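Local coordinates for glycosyl hydrolases family 31 family protein (Aspergillus niger, PDB 6DRU) that releases alpha-xylose from the non-reducing terminal glucose of xyloglucan oligosaccharides, as a glycoside hydrolase of family 31, at residues A[134-145]-A[203-214]; A[96-104]-A[218-226]. All blocks are in the same frame, centred on the assembly; numbering follows the deposited sequence.

Contact 1 (A[134-145]-A[203-214]); sequences EFSAEFSFSATP and TLRTRFTAASTT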
# COMPACT_ATOMS: atom_id res chain seq x y z
N GLU A 134 -7.54 1.02 -8.34
CA GLU A 134 -7.48 2.47 -8.18
C GLU A 134 -6.04 2.95 -8.34
O GLU A 134 -5.09 2.28 -7.93
CB GLU A 134 -8.01 2.88 -6.80
CG GLU A 134 -9.48 2.57 -6.58
CD GLU A 134 -9.93 2.88 -5.16
OE1 GLU A 134 -10.23 4.06 -4.89
OE2 GLU A 134 -9.96 1.95 -4.33
N PHE A 135 -5.89 4.12 -8.96
CA PHE A 135 -4.58 4.62 -9.34
C PHE A 135 -4.43 6.08 -8.93
O PHE A 135 -5.42 6.79 -8.73
CB PHE A 135 -4.34 4.49 -10.85
CG PHE A 135 -5.37 5.21 -11.69
CD1 PHE A 135 -6.55 4.57 -12.06
CD2 PHE A 135 -5.16 6.52 -12.09
CE1 PHE A 135 -7.50 5.23 -12.83
CE2 PHE A 135 -6.11 7.18 -12.85
CZ PHE A 135 -7.28 6.53 -13.22
N SER A 136 -3.18 6.50 -8.82
CA SER A 136 -2.83 7.91 -8.69
C SER A 136 -2.47 8.45 -10.07
O SER A 136 -1.92 7.74 -10.92
CB SER A 136 -1.67 8.10 -7.72
OG SER A 136 -0.42 8.07 -8.39
N ALA A 137 -2.79 9.72 -10.29
CA ALA A 137 -2.64 10.33 -11.61
C ALA A 137 -1.84 11.62 -11.50
O ALA A 137 -2.01 12.39 -10.54
CB ALA A 137 -4.00 10.63 -12.25
N GLU A 138 -0.97 11.85 -12.48
CA GLU A 138 -0.19 13.07 -12.59
C GLU A 138 -0.27 13.55 -14.03
O GLU A 138 0.33 12.93 -14.92
CB GLU A 138 1.26 12.84 -12.16
CG GLU A 138 1.43 12.54 -10.68
CD GLU A 138 2.82 12.07 -10.32
OE1 GLU A 138 2.98 10.87 -9.99
OE2 GLU A 138 3.76 12.89 -10.38
N PHE A 139 -0.99 14.63 -14.27
CA PHE A 139 -1.18 15.19 -15.60
C PHE A 139 -0.43 16.51 -15.71
O PHE A 139 -0.59 17.40 -14.86
CB PHE A 139 -2.66 15.38 -15.91
CG PHE A 139 -3.33 14.16 -16.48
CD1 PHE A 139 -3.12 12.91 -15.90
CD2 PHE A 139 -4.15 14.25 -17.59
CE1 PHE A 139 -3.73 11.78 -16.42
CE2 PHE A 139 -4.76 13.12 -18.11
CZ PHE A 139 -4.55 11.89 -17.53
N SER A 140 0.39 16.64 -16.75
CA SER A 140 1.29 17.77 -16.92
C SER A 140 0.95 18.53 -18.20
O SER A 140 0.73 17.93 -19.25
CB SER A 140 2.75 17.31 -16.96
OG SER A 140 3.09 16.63 -15.77
N PHE A 141 0.93 19.86 -18.09
CA PHE A 141 0.66 20.74 -19.22
C PHE A 141 1.76 21.79 -19.30
O PHE A 141 2.33 22.19 -18.29
CB PHE A 141 -0.71 21.42 -19.09
CG PHE A 141 -1.84 20.47 -18.80
CD1 PHE A 141 -2.19 20.16 -17.49
CD2 PHE A 141 -2.56 19.89 -19.83
CE1 PHE A 141 -3.23 19.29 -17.22
CE2 PHE A 141 -3.60 19.02 -19.56
CZ PHE A 141 -3.94 18.71 -18.26
N SER A 142 2.04 22.24 -20.52
CA SER A 142 3.10 23.21 -20.72
C SER A 142 2.70 24.58 -20.19
O SER A 142 1.51 24.91 -20.09
CB SER A 142 3.46 23.32 -22.20
OG SER A 142 2.37 23.81 -22.96
N ALA A 143 3.71 25.38 -19.84
CA ALA A 143 3.50 26.74 -19.37
C ALA A 143 4.67 27.60 -19.80
O ALA A 143 5.77 27.10 -20.07
CB ALA A 143 3.33 26.79 -17.84
N THR A 144 4.43 28.91 -19.87
CA THR A 144 5.48 29.85 -20.23
C THR A 144 5.90 30.66 -19.01
O THR A 144 5.11 30.84 -18.08
CB THR A 144 5.00 30.80 -21.33
OG1 THR A 144 3.73 31.36 -20.97
CG2 THR A 144 4.87 30.07 -22.66
N PRO A 145 7.14 31.16 -18.98
CA PRO A 145 7.60 31.89 -17.78
C PRO A 145 6.81 33.15 -17.50
O PRO A 145 6.74 33.58 -16.34
CB PRO A 145 9.06 32.20 -18.11
CG PRO A 145 9.45 31.21 -19.15
CD PRO A 145 8.22 30.99 -19.97
N THR A 203 7.29 27.24 -13.66
CA THR A 203 7.72 28.15 -14.71
C THR A 203 7.39 27.60 -16.09
O THR A 203 6.90 28.34 -16.96
CB THR A 203 9.22 28.42 -14.60
OG1 THR A 203 9.53 28.84 -13.26
CG2 THR A 203 9.65 29.50 -15.59
N LEU A 204 7.65 26.32 -16.32
CA LEU A 204 7.48 25.72 -17.64
C LEU A 204 6.47 24.59 -17.68
O LEU A 204 6.24 24.02 -18.75
CB LEU A 204 8.83 25.21 -18.16
CG LEU A 204 9.88 26.31 -18.32
CD1 LEU A 204 11.21 25.72 -18.74
CD2 LEU A 204 9.40 27.34 -19.33
N ARG A 205 5.85 24.23 -16.55
CA ARG A 205 4.92 23.11 -16.53
C ARG A 205 3.83 23.34 -15.50
O ARG A 205 4.12 23.73 -14.37
CB ARG A 205 5.65 21.80 -16.22
CG ARG A 205 4.70 20.61 -16.11
CD ARG A 205 5.44 19.33 -15.77
NE ARG A 205 6.00 19.39 -14.42
CZ ARG A 205 6.57 18.37 -13.80
NH1 ARG A 205 6.67 17.19 -14.42
NH2 ARG A 205 7.04 18.51 -12.57
N THR A 206 2.59 23.10 -15.90
CA THR A 206 1.46 23.07 -14.98
C THR A 206 1.07 21.61 -14.76
O THR A 206 0.82 20.88 -15.72
CB THR A 206 0.28 23.86 -15.54
OG1 THR A 206 0.65 25.23 -15.71
CG2 THR A 206 -0.91 23.78 -14.59
N ARG A 207 1.01 21.20 -13.49
CA ARG A 207 0.77 19.80 -13.16
C ARG A 207 -0.31 19.68 -12.10
O ARG A 207 -0.26 20.36 -11.07
CB ARG A 207 2.06 19.12 -12.67
CG ARG A 207 1.87 17.65 -12.36
CD ARG A 207 3.18 17.00 -11.94
NE ARG A 207 3.66 16.07 -12.95
CZ ARG A 207 4.68 15.23 -12.77
NH1 ARG A 207 5.32 15.21 -11.61
NH2 ARG A 207 5.05 14.41 -13.74
N PHE A 208 -1.28 18.81 -12.35
CA PHE A 208 -2.31 18.44 -11.39
C PHE A 208 -2.16 16.96 -11.06
O PHE A 208 -1.86 16.15 -11.94
CB PHE A 208 -3.71 18.72 -11.93
CG PHE A 208 -3.96 20.17 -12.22
CD1 PHE A 208 -3.63 20.71 -13.46
CD2 PHE A 208 -4.53 21.00 -11.27
CE1 PHE A 208 -3.87 22.04 -13.73
CE2 PHE A 208 -4.76 22.33 -11.54
CZ PHE A 208 -4.43 22.86 -12.77
N THR A 209 -2.38 16.61 -9.79
CA THR A 209 -2.28 15.23 -9.34
C THR A 209 -3.54 14.82 -8.59
O THR A 209 -4.25 15.66 -8.04
CB THR A 209 -1.05 15.01 -8.43
OG1 THR A 209 -1.26 15.67 -7.18
CG2 THR A 209 0.21 15.54 -9.08
N ALA A 210 -3.80 13.52 -8.59
CA ALA A 210 -4.91 12.93 -7.85
C ALA A 210 -4.38 11.75 -7.05
O ALA A 210 -3.78 10.83 -7.63
CB ALA A 210 -6.03 12.49 -8.80
N ALA A 211 -4.60 11.77 -5.74
CA ALA A 211 -4.04 10.73 -4.87
C ALA A 211 -4.62 9.36 -5.19
O ALA A 211 -3.88 8.37 -5.26
CB ALA A 211 -4.29 11.09 -3.41
N SER A 212 -5.93 9.28 -5.40
CA SER A 212 -6.58 8.02 -5.72
C SER A 212 -7.84 8.32 -6.52
O SER A 212 -8.67 9.13 -6.08
CB SER A 212 -6.92 7.22 -4.45
OG SER A 212 -7.65 6.05 -4.76
N THR A 213 -7.97 7.68 -7.67
CA THR A 213 -9.12 7.93 -8.54
C THR A 213 -9.26 6.76 -9.50
O THR A 213 -8.37 5.92 -9.63
CB THR A 213 -8.97 9.25 -9.30
OG1 THR A 213 -10.16 9.50 -10.06
CG2 THR A 213 -7.78 9.18 -10.25
N THR A 214 -10.41 6.72 -10.18
CA THR A 214 -10.65 5.77 -11.25
C THR A 214 -10.82 6.44 -12.60
O THR A 214 -11.07 5.75 -13.59
CB THR A 214 -11.89 4.92 -10.94
OG1 THR A 214 -13.07 5.74 -11.01
CG2 THR A 214 -11.79 4.30 -9.55
O HOH W 1 2.58 14.02 -16.05
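R207 and S140 face each other in a non-hydrogen-bonded pair of two antiparallel strands. Strands 135-142 and 205-210 are neighbours in a five-stranded sheet of the N-terminal beta-sandwich region of this GH31 enzyme. Paired backbone bonds at A137/A210, F139/F208 and F141/T206 join them. The register slips at a beta bulge, where S136 faces both A211 and S212. Beyond it, F135 pairs with T213.

The R207 side chain starts along the opposite strand. CG is anti to the backbone N (chi1 -178°), and this lays it beside the F139 carbonyl: CB is 3.8 Å and CG 3.5 Å from F139 O. CD passes S140 OG at 3.8 Å. A bend at chi3 (-111°) then turns the guanidinium group, so that NE donates to S140 OG at 2.9 Å. The serine oxygen lies somewhat out of the guanidinium plane. NH1 reaches E138 OE2 at 3.1 Å. This salt bridge is one of charge alone, because the carboxylate oxygen sits over the guanidinium face and no N-H points at it. The opposite face carries R205 NH1. R205 itself is salt-bridged to D168 of the second subunit, and R207 has a long, weak ion pair to the same aspartate. The charged group therefore lies at a subunit interface.

The other side of the sheet is largely apolar, with F139, F141 and F208 on it. F141 and F208 cross at about a right angle, with F141 CE1 at the edge of the F208 ring, 4.0 Å from CD1. The rings of F189 and W191 lie nearly parallel to F208.

One water ties the charged side to the backbone. S140 OG donates to it at 2.7 Å, the water donates to E138 O, and R207 NH2 adds a weak bond.

Contact 2 (A[96-104]-A[218-226]); sequences RLSFYRVND and YVIVAAQPG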
# COMPACT_ATOMS: atom_id res chain seq x y z
N ARG A 96 -1.22 12.92 -28.44
CA ARG A 96 -0.91 14.05 -27.57
C ARG A 96 -1.87 15.19 -27.88
O ARG A 96 -2.22 15.42 -29.04
CB ARG A 96 0.54 14.50 -27.76
CG ARG A 96 1.57 13.52 -27.24
CD ARG A 96 1.76 13.66 -25.73
NE ARG A 96 2.47 12.53 -25.16
CZ ARG A 96 1.88 11.49 -24.58
NH1 ARG A 96 0.56 11.45 -24.48
NH2 ARG A 96 2.61 10.50 -24.09
N LEU A 97 -2.28 15.91 -26.84
CA LEU A 97 -3.29 16.95 -26.97
C LEU A 97 -2.64 18.34 -26.97
O LEU A 97 -1.67 18.58 -26.25
CB LEU A 97 -4.32 16.85 -25.85
CG LEU A 97 -4.97 15.49 -25.62
CD1 LEU A 97 -6.08 15.58 -24.59
CD2 LEU A 97 -5.50 14.92 -26.93
N SER A 98 -3.21 19.24 -27.77
CA SER A 98 -2.79 20.64 -27.80
C SER A 98 -4.02 21.49 -28.09
O SER A 98 -4.88 21.09 -28.88
CB SER A 98 -1.71 20.88 -28.86
OG SER A 98 -2.17 20.57 -30.16
N PHE A 99 -4.09 22.66 -27.46
CA PHE A 99 -5.26 23.52 -27.52
C PHE A 99 -4.88 24.91 -28.01
O PHE A 99 -3.96 25.53 -27.46
CB PHE A 99 -5.95 23.60 -26.16
CG PHE A 99 -6.49 22.29 -25.67
CD1 PHE A 99 -7.74 21.85 -26.07
CD2 PHE A 99 -5.74 21.49 -24.83
CE1 PHE A 99 -8.23 20.63 -25.63
CE2 PHE A 99 -6.22 20.27 -24.39
CZ PHE A 99 -7.48 19.85 -24.79
N TYR A 100 -5.59 25.40 -29.02
CA TYR A 100 -5.38 26.72 -29.58
C TYR A 100 -6.66 27.54 -29.49
O TYR A 100 -7.76 27.00 -29.40
CB TYR A 100 -4.93 26.65 -31.05
CG TYR A 100 -3.64 25.90 -31.28
CD1 TYR A 100 -3.62 24.51 -31.36
CD2 TYR A 100 -2.44 26.59 -31.45
CE1 TYR A 100 -2.44 23.83 -31.58
CE2 TYR A 100 -1.26 25.91 -31.67
CZ TYR A 100 -1.26 24.53 -31.74
OH TYR A 100 -0.08 23.85 -31.96
N ARG A 101 -6.50 28.86 -29.50
CA ARG A 101 -7.61 29.79 -29.63
C ARG A 101 -7.53 30.51 -30.97
O ARG A 101 -6.46 30.97 -31.37
CB ARG A 101 -7.64 30.81 -28.49
CG ARG A 101 -8.42 32.07 -28.84
CD ARG A 101 -8.72 32.93 -27.63
NE ARG A 101 -7.53 33.21 -26.83
CZ ARG A 101 -6.55 34.01 -27.21
NH1 ARG A 101 -6.60 34.61 -28.39
NH2 ARG A 101 -5.50 34.20 -26.41
N VAL A 102 -8.67 30.63 -31.64
CA VAL A 102 -8.76 31.39 -32.88
C VAL A 102 -9.04 32.84 -32.51
O VAL A 102 -10.12 33.16 -32.01
CB VAL A 102 -9.85 30.83 -33.81
CG1 VAL A 102 -10.10 31.78 -34.96
CG2 VAL A 102 -9.45 29.46 -34.33
N ASN A 103 -8.07 33.71 -32.75
CA ASN A 103 -8.22 35.11 -32.40
C ASN A 103 -9.14 35.82 -33.39
O ASN A 103 -9.54 35.26 -34.42
CB ASN A 103 -6.85 35.80 -32.36
CG ASN A 103 -5.84 35.03 -31.53
OD1 ASN A 103 -6.13 34.61 -30.41
ND2 ASN A 103 -4.64 34.85 -32.08
N ASP A 104 -9.47 37.07 -33.08
CA ASP A 104 -10.34 37.85 -33.95
C ASP A 104 -9.67 38.16 -35.28
O ASP A 104 -10.35 38.24 -36.31
CB ASP A 104 -10.78 39.13 -33.25
CG ASP A 104 -11.61 38.88 -32.01
OD1 ASP A 104 -12.33 37.86 -31.98
OD2 ASP A 104 -11.54 39.69 -31.07
N TYR A 218 -11.01 16.82 -16.90
CA TYR A 218 -10.79 18.26 -16.86
C TYR A 218 -11.47 18.91 -18.05
O TYR A 218 -11.80 18.27 -19.04
CB TYR A 218 -9.29 18.60 -16.82
CG TYR A 218 -8.49 18.23 -18.05
CD1 TYR A 218 -8.42 19.08 -19.15
CD2 TYR A 218 -7.77 17.04 -18.10
CE1 TYR A 218 -7.68 18.75 -20.27
CE2 TYR A 218 -7.02 16.71 -19.22
CZ TYR A 218 -6.98 17.57 -20.30
OH TYR A 218 -6.24 17.24 -21.41
N VAL A 219 -11.68 20.23 -17.92
CA VAL A 219 -12.34 21.04 -18.94
C VAL A 219 -11.49 22.28 -19.17
O VAL A 219 -11.02 22.91 -18.22
CB VAL A 219 -13.77 21.44 -18.53
CG1 VAL A 219 -14.42 22.29 -19.60
CG2 VAL A 219 -14.61 20.20 -18.25
N ILE A 220 -11.29 22.64 -20.44
CA ILE A 220 -10.56 23.84 -20.82
C ILE A 220 -11.45 24.69 -21.71
O ILE A 220 -12.07 24.17 -22.65
CB ILE A 220 -9.22 23.50 -21.51
CG1 ILE A 220 -8.47 24.78 -21.89
CG2 ILE A 220 -9.44 22.62 -22.73
CD1 ILE A 220 -7.07 24.53 -22.40
N VAL A 221 -11.53 25.98 -21.41
CA VAL A 221 -12.36 26.92 -22.16
C VAL A 221 -11.52 28.14 -22.51
O VAL A 221 -10.74 28.63 -21.69
CB VAL A 221 -13.62 27.32 -21.35
CG1 VAL A 221 -13.23 27.87 -19.98
CG2 VAL A 221 -14.44 28.33 -22.13
N ALA A 222 -11.67 28.61 -23.75
CA ALA A 222 -10.89 29.73 -24.27
C ALA A 222 -11.72 31.00 -24.37
O ALA A 222 -12.94 30.95 -24.57
CB ALA A 222 -10.30 29.39 -25.64
N ALA A 223 -11.05 32.14 -24.24
CA ALA A 223 -11.67 33.44 -24.44
C ALA A 223 -10.63 34.40 -25.00
O ALA A 223 -9.42 34.20 -24.83
CB ALA A 223 -12.26 33.99 -23.15
N GLN A 224 -11.11 35.44 -25.68
CA GLN A 224 -10.20 36.42 -26.26
C GLN A 224 -9.44 37.15 -25.15
O GLN A 224 -10.00 37.39 -24.07
CB GLN A 224 -10.97 37.42 -27.12
CG GLN A 224 -11.65 36.78 -28.33
CD GLN A 224 -10.68 36.12 -29.27
OE1 GLN A 224 -9.53 36.55 -29.40
NE2 GLN A 224 -11.12 35.06 -29.93
N PRO A 225 -8.18 37.51 -25.38
CA PRO A 225 -7.35 38.04 -24.28
C PRO A 225 -7.91 39.34 -23.72
O PRO A 225 -8.54 40.14 -24.43
CB PRO A 225 -5.98 38.25 -24.94
CG PRO A 225 -6.26 38.32 -26.40
CD PRO A 225 -7.43 37.42 -26.64
N GLY A 226 -7.67 39.55 -22.43
CA GLY A 226 -8.23 40.67 -21.71
C GLY A 226 -9.70 40.54 -21.35
O GLY A 226 -10.20 41.33 -20.54
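The F99 ring has I220 over one face and the Y218 hydroxyl at its edge. I220 CG2 stands 3.8 Å from the ring centroid and 16° off the ring normal, a CH-pi contact. I220 CD1 reaches back to F99 CB and CG, each 4.0 Å away. With CG1 anti to the backbone N, I220 can use both branches on the same phenylalanine. Y218 OH also touches L97 CD1 at 3.6 Å. On its own sheet the Y218 ring lies nearly parallel to F189.

The guanidinium group of R101 is the second flat group. P225 CD lies over one of its faces, offset toward the rim. A223 O is close to NE, but the angle is too poor for a hydrogen bond. NH2 is instead bonded to the carbonyl of K185. Nearer the backbone, R101 CB meets A222 CB.

Q224 makes the one hydrogen bond between the two segments. Its NE2 donates to V102 O at 3.0 Å. The carbonyl oxygen lies in the plane of the amide, and the N-H...O angle is 153°. A bend at chi2 brings the amide across to segment 96-104. D104 OD1 packs against the same amide, 3.6 Å from Q224 CD, with the carboxylate and amide planes inclined by 33°.

Strands 98-102 and 218-222 belong to different sheets. Their axes come within 8.2 Å and run roughly in the same direction, so side chains, not backbone bonds, fill the gap. L111 and I81 also touch A222 in this layer. Two sheets packed face to face through an apolar core, with polar residues closing one end, are typical of a beta-sandwich, here that of the GH31 N-terminal region.

Overall arrangement
From the N terminus, strand 98-102 comes first, in a four-stranded antiparallel sheet. Strand 135-142 follows in the five-stranded sheet. After an excursion without helices, the chain returns as strand 205-213, and contact 1 closes a loop of 57 residues. A short connection leads into strand 216-222 of the eight-stranded sheet, where contact 2 closes a larger loop of 113 residues. The smaller loop lies wholly within the larger one. Contact 1 joins neighbours within a sheet, whereas contact 2 joins two sheets across a core. Their centres are about 19 Å apart, but they touch where F141 CE2 packs 3.7 Å from Y218 OH.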